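Local coordinates for protein pre-crRNA processing endonuclease (Streptococcus mutans, PDB 4R0J) that probably binds and cleaves precursor CRISPR RNA as a Cas5 endonuclease of subtype I-C, within a bacterial defence system against mobile genetic elements, at residues N10-I15 and L100-F105; T58-E63 and H104-E109; E63-N68 and E156-I161. All blocks are in the same frame, centred on the assembly; numbering follows the deposited sequence.

Overall arrangement
Following the chain from its N terminus, strand 11-17 comes first, and interaction 1 closes a long loop by pairing it with strand 97-107. Strand 57-66, reached after helix 41-51, pairs with the far end of that same strand in interaction 2, whose loop nests inside the first except for the last residues of 104-109. Strand 97-107 thus lies between strands 11-17 and 57-66 in the antiparallel sheet, and His-104 and Phe-105 serve both contacts. Interaction 3 starts on Glu-63, where interaction 2 stops, and crosses both other loops to reach helix 155-160, tying that helix to strand 57-66 and the loop that follows it.

Interaction 1: residues N10-I15 and L100-F105; sequences NFYARI and LVKFHF
Phe-11 and Phe-103 face each other as a hydrogen-bonded antiparallel pair, and Ala-13 with Val-101 repeats the arrangement two residues on. Four backbone bonds result. The shortest runs from Phe-11 N to Phe-103 O at 2.7 Å and is almost straight, while the return bond from Phe-103 N to Phe-11 O is 3.1 Å. Between these pairs, the CA-H of Tyr-12 leans on the carbonyl oxygen of Val-101.

Aromatic contacts gather on the face carrying Phe-11, Ala-13, Val-101 and Phe-103. With CG of Phe-103 set between its backbone N and carbonyl carbon (chi1 68°), the ring swings toward strand 11-17, and CB of Phe-11 sits over one face, 3.8 Å from the ring centroid. The two rings are near parallel but slid apart, so they barely overlap, and the close contact is the CH-pi approach of the Phe-11 methylene. Ala-13 CB meets the edge of the same ring, and CE2 of Phe-11 touches CE2 of Phe-105 at 3.8 Å.

The other face mixes apolar and polar contacts. The extended Lys-102 chain runs alongside Tyr-12, with CG 3.7 Å from CE2 of the ring, and Asn-10 crosses near its end, ND2 lying 3.5 Å from Lys-102 CE. Water bridges Tyr-12 OH to Lys-102 NZ, and another water donates to Asn-10 OD1 while also bonding His-104 ND1. Leu-100 CD2 lies against the aliphatic part of Arg-14, whose guanidinium pairs with Asp-151.

Helices 41-51 and 120-132 pack on the Phe-11 and Phe-103 face, through Ile-48 and Ile-131 against Phe-103 and Met-127 against Phe-11; across the sheet Tyr-12 meets Tyr-158, and strand 57-66 flanks strand 97-107.

Interaction 2: residues T58-E63 and H104-E109; sequences TNVITE and HFIWNE
An antiparallel strand pair in the main sheet, followed by a classic beta bulge, sets the frame in which Val-60 meets His-104. Thr-58 with Ile-106 and Val-60 with His-104 are hydrogen-bonded pairs, each closed by two backbone bonds; Val-60 N to His-104 O is 2.7 Å. Between them Asn-59 and Phe-105 form a non-hydrogen-bonded pair. The bulge follows at Thr-62 and Glu-63, which both face Lys-102.

CB of Val-60 lies over one face of the His-104 imidazole, 3.8 Å from the centroid of the His-104 ring and displaced toward the NE2 and CE1 rim. CG1, anti to the backbone N (chi1 -179°), adds a contact at CE1. Thr-62 comes at the ring edge, its CG2 3.5 Å from His-104 CE1, and its hydroxyl shares a water with ND1, 2.8 Å from OG1. At the other end Thr-58 OG1 rests 3.5 Å from Asn-108 CB.

On the opposite face, Asn-59 turns OD1 to 3.6 Å from Phe-105 CB, while ND2 bonds Asp-49 and the carbonyl of Tyr-52.

The chemistry is uneven across the sheet. Asn-59 OD1 is buried without a hydrogen-bonding partner, a cost set against the two bonds gripping its ND2. The imidazole takes a CH-pi contact from Val-60 on one face and meets Thr-62 CG2 and the water at its edge, so a polar ring is packed against aliphatic groups while ND1 keeps a hydrogen bond.

Interaction 3: residues E63-N68 and E156-I161; sequences EVKVVN and EEYETI
Tyr-158 brings its hydroxyl against Glu-63 and its ring against Lys-65, so one side chain serves both strand residues. The phenol donates to Glu-63 OE1 over 2.5 Å, a short bond that meets the oxygen on its anti side, 21° out of the carboxylate plane. The other carboxylate oxygen, OE2, is taken by a salt bridge to Lys-204, so both oxygens have partners, and that nearby positive charge would be expected to favour the ionised acid.

Lys-65 approaches from over a ring face. Its chain is extended beyond CG, which carries CE to 3.9 Å from the ring centroid and lets NZ pass on to the backbone, donating to Tyr-158 O at 2.8 Å. NZ also makes an off-centre cation-pi contact, 4.2 Å from the centroid.

Strand 57-66 and helix 155-160 are thereby joined across one face of the antiparallel sheet, with the tyrosine bridging the gap: its CG stands anti to the backbone N (chi1 179°), and the ring also touches Leu-100 on strand 97-107, the neighbour of strand 57-66.

At the end of the helix, Glu-157 O accepts from both Thr-160 N and Ile-161 N. Thr-160 OG1 donates to Glu-156 O at 3.0 Å, from above the carbonyl plane. Beyond it, Ile-161 CG2 touches Val-67 CG2 at 4.3 Å, and Val-66 O accepts from Ser-163 OG.

Interaction 1: residues N10-I15 and L100-F105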
loop_
_atom_site.group_PDB
_atom_site.type_symbol
_atom_site.label_atom_id
_atom_site.label_comp_id
_atom_site.label_asym_id
_atom_site.label_seq_id
_atom_site.Cartn_x
_atom_site.Cartn_y
_atom_site.Cartn_z
ATOM N N ASN A 10 -5.595 -0.344 -14.505
ATOM C CA ASN A 10 -4.728 0.165 -13.459
ATOM C C ASN A 10 -5.409 1.399 -12.888
ATOM O O ASN A 10 -5.963 2.214 -13.638
ATOM C CB ASN A 10 -3.354 0.550 -14.018
ATOM C CG ASN A 10 -2.453 -0.650 -14.228
ATOM O OD1 ASN A 10 -2.374 -1.539 -13.378
ATOM N ND2 ASN A 10 -1.759 -0.677 -15.363
ATOM N N PHE A 11 -5.373 1.529 -11.570
ATOM C CA PHE A 11 -5.863 2.712 -10.894
ATOM C C PHE A 11 -4.689 3.417 -10.260
ATOM O O PHE A 11 -3.701 2.780 -9.880
ATOM C CB PHE A 11 -6.854 2.329 -9.797
ATOM C CG PHE A 11 -8.152 1.802 -10.322
ATOM C CD1 PHE A 11 -9.144 2.669 -10.745
ATOM C CD2 PHE A 11 -8.382 0.438 -10.400
ATOM C CE1 PHE A 11 -10.355 2.182 -11.234
ATOM C CE2 PHE A 11 -9.590 -0.054 -10.881
ATOM C CZ PHE A 11 -10.573 0.820 -11.305
ATOM N N TYR A 12 -4.815 4.730 -10.120
ATOM C CA TYR A 12 -3.760 5.527 -9.511
ATOM C C TYR A 12 -4.322 6.443 -8.438
ATOM O O TYR A 12 -5.254 7.211 -8.687
ATOM C CB TYR A 12 -3.037 6.353 -10.577
ATOM C CG TYR A 12 -2.527 5.527 -11.739
ATOM C CD1 TYR A 12 -3.350 5.230 -12.813
ATOM C CD2 TYR A 12 -1.226 5.033 -11.753
ATOM C CE1 TYR A 12 -2.900 4.473 -13.873
ATOM C CE2 TYR A 12 -0.763 4.272 -12.819
ATOM C CZ TYR A 12 -1.608 3.992 -13.868
ATOM O OH TYR A 12 -1.184 3.237 -14.929
ATOM N N ALA A 13 -3.720 6.378 -7.258
ATOM C CA ALA A 13 -4.150 7.176 -6.121
ATOM C C ALA A 13 -2.976 7.925 -5.522
ATOM O O ALA A 13 -1.865 7.402 -5.439
ATOM C CB ALA A 13 -4.781 6.290 -5.068
ATOM N N ARG A 14 -3.235 9.157 -5.110
ATOM C CA ARG A 14 -2.271 9.917 -4.326
ATOM C C ARG A 14 -2.711 9.933 -2.856
ATOM O O ARG A 14 -3.858 10.251 -2.543
ATOM C CB ARG A 14 -2.125 11.333 -4.883
ATOM C CG ARG A 14 -1.279 12.238 -4.013
ATOM C CD ARG A 14 -0.996 13.557 -4.687
ATOM N NE ARG A 14 -2.214 14.200 -5.154
ATOM C CZ ARG A 14 -2.258 15.064 -6.164
ATOM N NH1 ARG A 14 -1.145 15.387 -6.817
ATOM N NH2 ARG A 14 -3.416 15.604 -6.527
ATOM N N ILE A 15 -1.791 9.570 -1.963
ATOM C CA ILE A 15 -2.057 9.516 -0.525
ATOM C C ILE A 15 -1.146 10.502 0.171
ATOM O O ILE A 15 0.072 10.457 -0.023
ATOM C CB ILE A 15 -1.695 8.119 0.055
ATOM C CG1 ILE A 15 -2.167 6.982 -0.864
ATOM C CG2 ILE A 15 -2.185 7.990 1.490
ATOM C CD1 ILE A 15 -3.637 6.949 -1.092
ATOM N N LEU A 100 2.328 7.928 -4.274
ATOM C CA LEU A 100 1.505 7.656 -5.446
ATOM C C LEU A 100 1.449 6.142 -5.587
ATOM O O LEU A 100 2.486 5.474 -5.618
ATOM C CB LEU A 100 2.121 8.291 -6.690
ATOM C CG LEU A 100 2.627 9.733 -6.557
ATOM C CD1 LEU A 100 3.237 10.219 -7.885
ATOM C CD2 LEU A 100 1.503 10.662 -6.092
ATOM N N VAL A 101 0.239 5.594 -5.651
ATOM C CA VAL A 101 0.073 4.147 -5.660
ATOM C C VAL A 101 -0.569 3.673 -6.954
ATOM O O VAL A 101 -1.552 4.247 -7.419
ATOM C CB VAL A 101 -0.773 3.665 -4.474
ATOM C CG1 VAL A 101 -0.859 2.151 -4.498
ATOM C CG2 VAL A 101 -0.140 4.128 -3.166
ATOM N N LYS A 102 0.019 2.637 -7.540
ATOM C CA LYS A 102 -0.537 1.999 -8.729
ATOM C C LYS A 102 -1.050 0.621 -8.331
ATOM O O LYS A 102 -0.325 -0.182 -7.727
ATOM C CB LYS A 102 0.535 1.885 -9.810
ATOM C CG LYS A 102 0.111 1.131 -11.059
ATOM C CD LYS A 102 1.261 1.029 -12.071
ATOM C CE LYS A 102 0.881 0.139 -13.245
ATOM N NZ LYS A 102 2.025 -0.026 -14.204
ATOM N N PHE A 103 -2.308 0.347 -8.655
ATOM C CA PHE A 103 -2.920 -0.900 -8.232
ATOM C C PHE A 103 -4.036 -1.297 -9.183
ATOM O O PHE A 103 -4.468 -0.513 -10.033
ATOM C CB PHE A 103 -3.444 -0.802 -6.788
ATOM C CG PHE A 103 -4.618 0.120 -6.623
ATOM C CD1 PHE A 103 -4.439 1.492 -6.534
ATOM C CD2 PHE A 103 -5.909 -0.394 -6.555
ATOM C CE1 PHE A 103 -5.531 2.339 -6.378
ATOM C CE2 PHE A 103 -7.003 0.450 -6.400
ATOM C CZ PHE A 103 -6.812 1.811 -6.306
ATOM N N HIS A 104 -4.494 -2.530 -9.033
ATOM C CA HIS A 104 -5.602 -3.028 -9.829
ATOM C C HIS A 104 -6.282 -4.061 -8.966
ATOM O O HIS A 104 -5.796 -4.372 -7.881
ATOM C CB HIS A 104 -5.103 -3.667 -11.127
ATOM C CG HIS A 104 -4.243 -4.880 -10.923
ATOM N ND1 HIS A 104 -2.869 -4.810 -10.798
ATOM C CD2 HIS A 104 -4.563 -6.195 -10.839
ATOM C CE1 HIS A 104 -2.383 -6.031 -10.639
ATOM N NE2 HIS A 104 -3.389 -6.889 -10.663
ATOM N N PHE A 105 -7.412 -4.581 -9.433
ATOM C CA PHE A 105 -8.017 -5.706 -8.731
ATOM C C PHE A 105 -8.266 -6.891 -9.652
ATOM O O PHE A 105 -8.301 -6.754 -10.881
ATOM C CB PHE A 105 -9.280 -5.318 -7.930
ATOM C CG PHE A 105 -10.418 -4.768 -8.755
ATOM C CD1 PHE A 105 -11.326 -5.618 -9.393
ATOM C CD2 PHE A 105 -10.639 -3.398 -8.826
ATOM C CE1 PHE A 105 -12.399 -5.109 -10.126
ATOM C CE2 PHE A 105 -11.709 -2.883 -9.544
ATOM C CZ PHE A 105 -12.599 -3.742 -10.193
HETATM O O HOH W 1 -1.480 -2.318 -10.874
HETATM O O HOH W 2 1.445 2.790 -15.416
#

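Interaction 2: residues T58-E63 and H104-E109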
loop_
_atom_site.group_PDB
_atom_site.type_symbol
_atom_site.label_atom_id
_atom_site.label_comp_id
_atom_site.label_asym_id
_atom_site.label_seq_id
_atom_site.Cartn_x
_atom_site.Cartn_y
_atom_site.Cartn_z
ATOM N N THR A 58 -9.874 -8.905 -5.084
ATOM C CA THR A 58 -8.659 -8.709 -4.332
ATOM C C THR A 58 -7.896 -7.541 -4.944
ATOM O O THR A 58 -7.568 -7.559 -6.134
ATOM C CB THR A 58 -7.771 -9.966 -4.383
ATOM O OG1 THR A 58 -8.477 -11.075 -3.801
ATOM C CG2 THR A 58 -6.453 -9.725 -3.625
ATOM N N ASN A 59 -7.615 -6.530 -4.129
ATOM C CA ASN A 59 -6.790 -5.418 -4.572
ATOM C C ASN A 59 -5.338 -5.856 -4.602
ATOM O O ASN A 59 -4.865 -6.516 -3.674
ATOM C CB ASN A 59 -6.947 -4.224 -3.640
ATOM C CG ASN A 59 -8.262 -3.522 -3.830
ATOM O OD1 ASN A 59 -8.738 -3.375 -4.953
ATOM N ND2 ASN A 59 -8.871 -3.106 -2.733
ATOM N N VAL A 60 -4.652 -5.501 -5.679
ATOM C CA VAL A 60 -3.268 -5.904 -5.893
ATOM C C VAL A 60 -2.458 -4.643 -6.113
ATOM O O VAL A 60 -2.619 -3.961 -7.111
ATOM C CB VAL A 60 -3.128 -6.839 -7.111
ATOM C CG1 VAL A 60 -1.669 -7.268 -7.296
ATOM C CG2 VAL A 60 -4.031 -8.063 -6.952
ATOM N N ILE A 61 -1.616 -4.320 -5.140
ATOM C CA ILE A 61 -0.776 -3.131 -5.216
ATOM C C ILE A 61 0.495 -3.537 -5.938
ATOM O O ILE A 61 1.183 -4.466 -5.516
ATOM C CB ILE A 61 -0.444 -2.613 -3.802
ATOM C CG1 ILE A 61 -1.684 -1.989 -3.139
ATOM C CG2 ILE A 61 0.671 -1.581 -3.857
ATOM C CD1 ILE A 61 -2.770 -2.969 -2.761
ATOM N N THR A 62 0.794 -2.869 -7.046
ATOM C CA THR A 62 1.979 -3.237 -7.826
ATOM C C THR A 62 3.183 -2.300 -7.680
ATOM O O THR A 62 4.321 -2.750 -7.836
ATOM C CB THR A 62 1.652 -3.444 -9.323
ATOM O OG1 THR A 62 1.187 -2.216 -9.894
ATOM C CG2 THR A 62 0.582 -4.524 -9.488
ATOM N N GLU A 63 2.947 -1.015 -7.419
ATOM C CA GLU A 63 4.058 -0.048 -7.298
ATOM C C GLU A 63 3.651 1.148 -6.444
ATOM O O GLU A 63 2.484 1.543 -6.430
ATOM C CB GLU A 63 4.522 0.439 -8.682
ATOM C CG GLU A 63 5.874 1.174 -8.700
ATOM C CD GLU A 63 6.292 1.617 -10.096
ATOM O OE1 GLU A 63 5.517 2.341 -10.757
ATOM O OE2 GLU A 63 7.400 1.238 -10.535
ATOM N N HIS A 104 -4.494 -2.530 -9.033
ATOM C CA HIS A 104 -5.602 -3.028 -9.829
ATOM C C HIS A 104 -6.282 -4.061 -8.966
ATOM O O HIS A 104 -5.796 -4.372 -7.881
ATOM C CB HIS A 104 -5.103 -3.667 -11.127
ATOM C CG HIS A 104 -4.243 -4.880 -10.923
ATOM N ND1 HIS A 104 -2.869 -4.810 -10.798
ATOM C CD2 HIS A 104 -4.563 -6.195 -10.839
ATOM C CE1 HIS A 104 -2.383 -6.031 -10.639
ATOM N NE2 HIS A 104 -3.389 -6.889 -10.663
ATOM N N PHE A 105 -7.412 -4.581 -9.433
ATOM C CA PHE A 105 -8.017 -5.706 -8.731
ATOM C C PHE A 105 -8.266 -6.891 -9.652
ATOM O O PHE A 105 -8.301 -6.754 -10.881
ATOM C CB PHE A 105 -9.280 -5.318 -7.930
ATOM C CG PHE A 105 -10.418 -4.768 -8.755
ATOM C CD1 PHE A 105 -11.326 -5.618 -9.393
ATOM C CD2 PHE A 105 -10.639 -3.398 -8.826
ATOM C CE1 PHE A 105 -12.399 -5.109 -10.126
ATOM C CE2 PHE A 105 -11.709 -2.883 -9.544
ATOM C CZ PHE A 105 -12.599 -3.742 -10.193
ATOM N N ILE A 106 -8.370 -8.062 -9.030
ATOM C CA ILE A 106 -8.648 -9.303 -9.723
ATOM C C ILE A 106 -9.752 -9.983 -8.917
ATOM O O ILE A 106 -10.007 -9.601 -7.777
ATOM C CB ILE A 106 -7.410 -10.215 -9.743
ATOM C CG1 ILE A 106 -6.969 -10.546 -8.316
ATOM C CG2 ILE A 106 -6.242 -9.548 -10.526
ATOM C CD1 ILE A 106 -5.862 -11.595 -8.240
ATOM N N TRP A 107 -10.380 -11.000 -9.488
ATOM C CA TRP A 107 -11.399 -11.736 -8.743
ATOM C C TRP A 107 -10.722 -12.603 -7.683
ATOM O O TRP A 107 -9.649 -13.158 -7.909
ATOM C CB TRP A 107 -12.266 -12.600 -9.669
ATOM C CG TRP A 107 -12.998 -11.837 -10.742
ATOM C CD1 TRP A 107 -13.119 -12.190 -12.052
ATOM C CD2 TRP A 107 -13.693 -10.590 -10.599
ATOM N NE1 TRP A 107 -13.854 -11.250 -12.735
ATOM C CE2 TRP A 107 -14.208 -10.248 -11.868
ATOM C CE3 TRP A 107 -13.922 -9.721 -9.521
ATOM C CZ2 TRP A 107 -14.950 -9.088 -12.091
ATOM C CZ3 TRP A 107 -14.658 -8.568 -9.743
ATOM C CH2 TRP A 107 -15.161 -8.262 -11.018
ATOM N N ASN A 108 -11.356 -12.712 -6.523
ATOM C CA ASN A 108 -10.804 -13.464 -5.410
ATOM C C ASN A 108 -11.037 -14.962 -5.607
ATOM O O ASN A 108 -12.150 -15.447 -5.442
ATOM C CB ASN A 108 -11.455 -12.967 -4.114
ATOM C CG ASN A 108 -10.900 -13.631 -2.871
ATOM O OD1 ASN A 108 -10.133 -14.594 -2.941
ATOM N ND2 ASN A 108 -11.305 -13.120 -1.710
ATOM N N GLU A 109 -9.987 -15.691 -5.978
ATOM C CA GLU A 109 -10.106 -17.121 -6.238
ATOM C C GLU A 109 -10.620 -17.885 -5.021
ATOM O O GLU A 109 -11.198 -18.956 -5.157
ATOM C CB GLU A 109 -8.767 -17.710 -6.686
ATOM C CG GLU A 109 -7.706 -17.753 -5.595
ATOM C CD GLU A 109 -6.378 -18.307 -6.093
ATOM O OE1 GLU A 109 -6.386 -19.109 -7.053
ATOM O OE2 GLU A 109 -5.325 -17.936 -5.528
HETATM O O HOH W 1 -1.480 -2.318 -10.874
#

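Interaction 3: residues E63-N68 and E156-I161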
loop_
_atom_site.group_PDB
_atom_site.type_symbol
_atom_site.label_atom_id
_atom_site.label_comp_id
_atom_site.label_asym_id
_atom_site.label_seq_id
_atom_site.Cartn_x
_atom_site.Cartn_y
_atom_site.Cartn_z
ATOM N N GLU A 63 2.947 -1.015 -7.419
ATOM C CA GLU A 63 4.058 -0.048 -7.298
ATOM C C GLU A 63 3.651 1.148 -6.444
ATOM O O GLU A 63 2.484 1.543 -6.430
ATOM C CB GLU A 63 4.522 0.439 -8.682
ATOM C CG GLU A 63 5.874 1.174 -8.700
ATOM C CD GLU A 63 6.292 1.617 -10.096
ATOM O OE1 GLU A 63 5.517 2.341 -10.757
ATOM O OE2 GLU A 63 7.400 1.238 -10.535
ATOM N N VAL A 64 4.608 1.719 -5.722
ATOM C CA VAL A 64 4.367 2.970 -5.022
ATOM C C VAL A 64 5.512 3.934 -5.331
ATOM O O VAL A 64 6.660 3.514 -5.488
ATOM C CB VAL A 64 4.217 2.787 -3.485
ATOM C CG1 VAL A 64 5.497 2.226 -2.853
ATOM C CG2 VAL A 64 3.835 4.107 -2.820
ATOM N N LYS A 65 5.185 5.213 -5.477
ATOM C CA LYS A 65 6.231 6.229 -5.618
ATOM C C LYS A 65 6.252 7.074 -4.346
ATOM O O LYS A 65 5.201 7.539 -3.867
ATOM C CB LYS A 65 6.012 7.085 -6.866
ATOM C CG LYS A 65 6.135 6.291 -8.159
ATOM C CD LYS A 65 6.125 7.185 -9.385
ATOM C CE LYS A 65 6.242 6.367 -10.661
ATOM N NZ LYS A 65 6.117 7.221 -11.873
ATOM N N VAL A 66 7.447 7.217 -3.774
ATOM C CA VAL A 66 7.671 8.016 -2.576
ATOM C C VAL A 66 8.048 9.409 -3.056
ATOM O O VAL A 66 9.115 9.604 -3.644
ATOM C CB VAL A 66 8.816 7.429 -1.767
ATOM C CG1 VAL A 66 9.131 8.284 -0.537
ATOM C CG2 VAL A 66 8.488 5.979 -1.382
ATOM N N VAL A 67 7.153 10.369 -2.855
ATOM C CA VAL A 67 7.344 11.688 -3.466
ATOM C C VAL A 67 8.250 12.609 -2.662
ATOM O O VAL A 67 9.078 13.356 -3.217
ATOM C CB VAL A 67 5.992 12.373 -3.672
ATOM C CG1 VAL A 67 6.188 13.801 -4.178
ATOM C CG2 VAL A 67 5.134 11.552 -4.647
ATOM N N ASN A 68 8.082 12.574 -1.348
ATOM C CA ASN A 68 8.802 13.485 -0.455
ATOM C C ASN A 68 10.008 12.862 0.215
ATOM O O ASN A 68 10.026 11.659 0.465
ATOM C CB ASN A 68 7.870 13.997 0.644
ATOM C CG ASN A 68 6.752 14.862 0.102
ATOM O OD1 ASN A 68 6.797 15.304 -1.043
ATOM N ND2 ASN A 68 5.736 15.101 0.921
ATOM N N GLU A 156 -0.806 9.729 -16.375
ATOM C CA GLU A 156 0.123 10.776 -16.787
ATOM C C GLU A 156 0.718 11.442 -15.558
ATOM O O GLU A 156 1.926 11.653 -15.474
ATOM C CB GLU A 156 -0.606 11.806 -17.660
ATOM C CG GLU A 156 0.049 13.181 -17.715
ATOM C CD GLU A 156 1.083 13.298 -18.813
ATOM O OE1 GLU A 156 2.074 12.537 -18.784
ATOM O OE2 GLU A 156 0.901 14.152 -19.710
ATOM N N GLU A 157 -0.135 11.755 -14.589
ATOM C CA GLU A 157 0.336 12.344 -13.336
ATOM C C GLU A 157 1.208 11.373 -12.545
ATOM O O GLU A 157 2.271 11.738 -12.056
ATOM C CB GLU A 157 -0.841 12.845 -12.497
ATOM C CG GLU A 157 -1.401 14.171 -12.995
ATOM C CD GLU A 157 -2.697 14.572 -12.317
ATOM O OE1 GLU A 157 -3.550 13.692 -12.080
ATOM O OE2 GLU A 157 -2.866 15.777 -12.029
ATOM N N TYR A 158 0.761 10.130 -12.421
ATOM C CA TYR A 158 1.567 9.123 -11.746
ATOM C C TYR A 158 2.988 9.070 -12.321
ATOM O O TYR A 158 3.962 8.918 -11.583
ATOM C CB TYR A 158 0.908 7.754 -11.862
ATOM C CG TYR A 158 1.706 6.655 -11.205
ATOM C CD1 TYR A 158 1.655 6.470 -9.828
ATOM C CD2 TYR A 158 2.511 5.803 -11.959
ATOM C CE1 TYR A 158 2.381 5.466 -9.218
ATOM C CE2 TYR A 158 3.240 4.792 -11.355
ATOM C CZ TYR A 158 3.169 4.634 -9.979
ATOM O OH TYR A 158 3.883 3.635 -9.359
ATOM N N GLU A 159 3.092 9.203 -13.640
ATOM C CA GLU A 159 4.381 9.124 -14.330
ATOM C C GLU A 159 5.212 10.408 -14.258
ATOM O O GLU A 159 6.433 10.356 -14.388
ATOM C CB GLU A 159 4.180 8.718 -15.797
ATOM C CG GLU A 159 3.696 7.285 -15.979
ATOM C CD GLU A 159 3.218 6.996 -17.388
ATOM O OE1 GLU A 159 3.223 7.925 -18.226
ATOM O OE2 GLU A 159 2.830 5.837 -17.655
ATOM N N THR A 160 4.567 11.554 -14.047
ATOM C CA THR A 160 5.277 12.836 -14.164
ATOM C C THR A 160 5.520 13.609 -12.856
ATOM O O THR A 160 6.428 14.433 -12.785
ATOM C CB THR A 160 4.601 13.772 -15.186
ATOM O OG1 THR A 160 3.333 14.205 -14.684
ATOM C CG2 THR A 160 4.409 13.058 -16.518
ATOM N N ILE A 161 4.710 13.366 -11.831
ATOM C CA ILE A 161 4.914 14.040 -10.549
ATOM C C ILE A 161 6.334 13.772 -10.038
ATOM O O ILE A 161 6.733 12.616 -9.885
ATOM C CB ILE A 161 3.878 13.584 -9.498
ATOM C CG1 ILE A 161 2.499 14.159 -9.846
ATOM C CG2 ILE A 161 4.305 14.040 -8.109
ATOM C CD1 ILE A 161 1.350 13.597 -8.984
#